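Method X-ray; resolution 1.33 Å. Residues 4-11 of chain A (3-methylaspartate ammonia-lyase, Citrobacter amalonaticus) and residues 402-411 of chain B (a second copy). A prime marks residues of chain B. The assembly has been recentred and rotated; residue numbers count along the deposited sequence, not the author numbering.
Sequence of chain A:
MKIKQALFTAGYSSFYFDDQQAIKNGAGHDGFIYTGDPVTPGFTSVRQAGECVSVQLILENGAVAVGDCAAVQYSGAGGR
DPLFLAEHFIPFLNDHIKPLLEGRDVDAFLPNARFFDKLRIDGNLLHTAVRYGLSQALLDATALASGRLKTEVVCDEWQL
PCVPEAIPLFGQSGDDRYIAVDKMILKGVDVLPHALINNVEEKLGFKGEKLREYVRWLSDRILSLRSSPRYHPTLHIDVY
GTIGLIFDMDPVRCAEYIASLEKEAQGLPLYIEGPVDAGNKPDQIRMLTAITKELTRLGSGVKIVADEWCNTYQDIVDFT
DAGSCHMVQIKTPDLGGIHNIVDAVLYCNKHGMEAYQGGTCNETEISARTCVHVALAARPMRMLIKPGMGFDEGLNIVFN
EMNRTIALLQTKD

Chain A (4-11) KQALFTAG
Chain B, residues 402-411: MNRTIALLQT

The most unusual feature of this contact is a very short hydrogen bond at one end: Thr411′ OG1 donates to Gln5 OE1 across only 2.4 Å. Gln5, with chi1 and chi2 both t, is long enough to bridge backbones whose CA atoms lie 8.8 Å apart, while Thr411′, also t, supplies a compact hydroxyl. Water 1 reinforces the junction, donating to Gln5 OE1 (2.8 Å) and Thr411′ O (3.1 Å).

Residues 4–11 belong to a longer strand, phi/psi near -125/135 from Ala6 to Thr9 but -86/-45 at Lys4. It runs against a helix begun earlier in chain B and including 402–409, phi/psi near -63/-42, whose N-to-C direction lies at 149° to its own, so the two are roughly antiparallel; the axes approach to 8.4 Å. Leu7 pairs with Ala407′ (CA–CA 7.4 Å) and Thr9 with Arg404′ (6.2 Å). The strand's alternation sends the CB atoms of Gln5, Leu7 and Thr9 toward the helix, whereas that of Phe8 points away.

The middle is apolar. Leu7 (chi1 m, chi2 t) has the length to bring one methyl, CD1, to 4.0 Å from Ala407′ CB and 3.9 Å from Leu408′ CD2. Ala407′ directs a methyl toward the strand, which suits the close packing, and its O lies 3.7 Å from Leu7 CD1; Leu408′ (m, t) starts away, but its end comes nearer. Thr9, in rotamer p, packs CG2 3.6 Å from Ala407′ CB and OG1 3.7 Å from Arg404′ CG. Threonine's methyl meets alanine, while Arg404′ contributes the aliphatic part of its side chain.

At the other end, the CA-to-CB bond of Asn403′ points toward the strand; with chi1 m and chi2 -44°, ND2 stays 4.5 Å from Ala10 O. Water 2 fills this polar gap, accepting from Asn403′ ND2 (2.8 Å) and donating to Ala10 O (2.7 Å).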

# COMPACT_ATOMS: atom_id res chain seq x y z
N LYS A 4 29.48 2.59 2.76
CA LYS A 4 30.06 3.75 3.43
C LYS A 4 29.36 4.06 4.74
O LYS A 4 30.00 4.35 5.74
CB LYS A 4 29.95 4.98 2.52
CG LYS A 4 31.19 5.30 1.74
CD LYS A 4 31.08 6.64 1.04
CE LYS A 4 29.69 6.91 0.51
NZ LYS A 4 28.87 7.70 1.48
N GLN A 5 28.02 4.04 4.72
CA GLN A 5 27.25 4.41 5.89
C GLN A 5 26.01 3.55 5.98
O GLN A 5 25.41 3.25 4.95
CB GLN A 5 26.84 5.88 5.81
CG GLN A 5 26.20 6.38 7.09
CD GLN A 5 26.20 7.89 7.23
OE1 GLN A 5 26.57 8.62 6.31
NE2 GLN A 5 25.77 8.36 8.40
N ALA A 6 25.64 3.17 7.19
CA ALA A 6 24.41 2.41 7.43
C ALA A 6 23.50 3.23 8.34
O ALA A 6 23.95 3.78 9.35
CB ALA A 6 24.73 1.09 8.09
N LEU A 7 22.22 3.32 7.96
CA LEU A 7 21.24 4.10 8.71
C LEU A 7 20.04 3.24 9.03
O LEU A 7 19.62 2.43 8.21
CB LEU A 7 20.74 5.29 7.88
CG LEU A 7 21.77 6.32 7.45
CD1 LEU A 7 21.05 7.51 6.87
CD2 LEU A 7 22.62 6.76 8.59
N PHE A 8 19.51 3.43 10.23
CA PHE A 8 18.34 2.71 10.72
C PHE A 8 17.27 3.73 11.12
O PHE A 8 17.55 4.64 11.91
CB PHE A 8 18.70 1.85 11.92
CG PHE A 8 19.71 0.77 11.61
CD1 PHE A 8 19.34 -0.36 10.89
CD2 PHE A 8 21.03 0.90 12.02
CE1 PHE A 8 20.25 -1.35 10.60
CE2 PHE A 8 21.95 -0.10 11.71
CZ PHE A 8 21.55 -1.22 11.01
N THR A 9 16.07 3.60 10.56
CA THR A 9 15.00 4.54 10.86
C THR A 9 13.71 3.80 11.19
O THR A 9 13.27 2.90 10.47
CB THR A 9 14.78 5.52 9.71
OG1 THR A 9 14.47 4.84 8.52
CG2 THR A 9 16.04 6.19 9.32
N ALA A 10 13.10 4.21 12.29
CA ALA A 10 11.83 3.64 12.73
C ALA A 10 10.73 4.01 11.77
O ALA A 10 10.73 5.09 11.19
CB ALA A 10 11.48 4.16 14.13
N GLY A 11 9.78 3.10 11.58
CA GLY A 11 8.62 3.39 10.76
C GLY A 11 7.45 2.51 11.13
O GLY A 11 7.48 1.73 12.09
N MSE B 402 9.47 9.47 4.00
CA MSE B 402 9.79 10.76 4.58
C MSE B 402 10.91 10.67 5.61
O MSE B 402 11.88 11.41 5.54
CB MSE B 402 8.53 11.34 5.21
CG MSE B 402 8.68 12.74 5.75
SE MSE B 402 7.04 13.39 6.50
CE MSE B 402 7.09 12.33 8.15
N ASN B 403 10.77 9.74 6.54
CA ASN B 403 11.77 9.61 7.58
C ASN B 403 13.09 9.04 7.07
O ASN B 403 14.15 9.45 7.54
CB ASN B 403 11.21 8.86 8.77
CG ASN B 403 10.10 9.65 9.45
OD1 ASN B 403 10.23 10.86 9.67
ND2 ASN B 403 9.01 8.98 9.79
N ARG B 404 13.04 8.12 6.11
CA ARG B 404 14.28 7.64 5.49
C ARG B 404 15.02 8.80 4.85
O ARG B 404 16.23 8.90 4.94
CB ARG B 404 13.99 6.60 4.40
CG ARG B 404 13.75 5.20 4.89
CD ARG B 404 13.75 4.19 3.76
NE ARG B 404 12.63 4.36 2.83
CZ ARG B 404 11.44 3.81 2.98
NH1 ARG B 404 11.16 3.09 4.06
NH2 ARG B 404 10.51 4.00 2.06
N THR B 405 14.27 9.63 4.14
CA THR B 405 14.86 10.72 3.38
C THR B 405 15.45 11.78 4.30
O THR B 405 16.55 12.28 4.06
CB THR B 405 13.85 11.30 2.40
OG1 THR B 405 13.41 10.26 1.51
CG2 THR B 405 14.49 12.35 1.50
N ILE B 406 14.74 12.11 5.37
CA ILE B 406 15.28 13.03 6.35
C ILE B 406 16.61 12.51 6.90
O ILE B 406 17.58 13.25 7.02
CB ILE B 406 14.25 13.26 7.46
CG1 ILE B 406 13.11 14.12 6.91
CG2 ILE B 406 14.89 13.93 8.68
CD1 ILE B 406 11.93 14.23 7.83
N ALA B 407 16.67 11.22 7.21
CA ALA B 407 17.90 10.62 7.72
C ALA B 407 19.04 10.75 6.71
O ALA B 407 20.17 11.05 7.08
CB ALA B 407 17.67 9.18 8.08
N LEU B 408 18.76 10.52 5.43
CA LEU B 408 19.79 10.64 4.41
C LEU B 408 20.26 12.08 4.31
O LEU B 408 21.46 12.36 4.17
CB LEU B 408 19.27 10.20 3.05
CG LEU B 408 19.03 8.70 2.87
CD1 LEU B 408 18.40 8.41 1.54
CD2 LEU B 408 20.32 7.90 3.02
N LEU B 409 19.33 13.02 4.36
CA LEU B 409 19.70 14.43 4.23
C LEU B 409 20.59 14.87 5.39
O LEU B 409 21.46 15.73 5.22
CB LEU B 409 18.45 15.30 4.19
CG LEU B 409 17.62 15.22 2.92
CD1 LEU B 409 16.29 15.93 3.17
CD2 LEU B 409 18.35 15.83 1.72
N GLN B 410 20.38 14.27 6.56
CA GLN B 410 21.16 14.59 7.76
C GLN B 410 22.58 14.03 7.73
O GLN B 410 23.39 14.35 8.60
CB GLN B 410 20.42 14.10 9.01
CG GLN B 410 19.15 14.90 9.31
CD GLN B 410 18.27 14.27 10.36
OE1 GLN B 410 18.37 13.08 10.63
NE2 GLN B 410 17.38 15.07 10.93
N THR B 411 22.90 13.19 6.74
CA THR B 411 24.25 12.64 6.63
C THR B 411 25.22 13.69 6.11
O THR B 411 26.43 13.54 6.24
CB THR B 411 24.29 11.39 5.72
OG1 THR B 411 25.56 10.75 5.83
CG2 THR B 411 24.17 11.74 4.27
O HOH W 1 27.50 10.99 7.55
O HOH W 2 9.24 6.19 9.27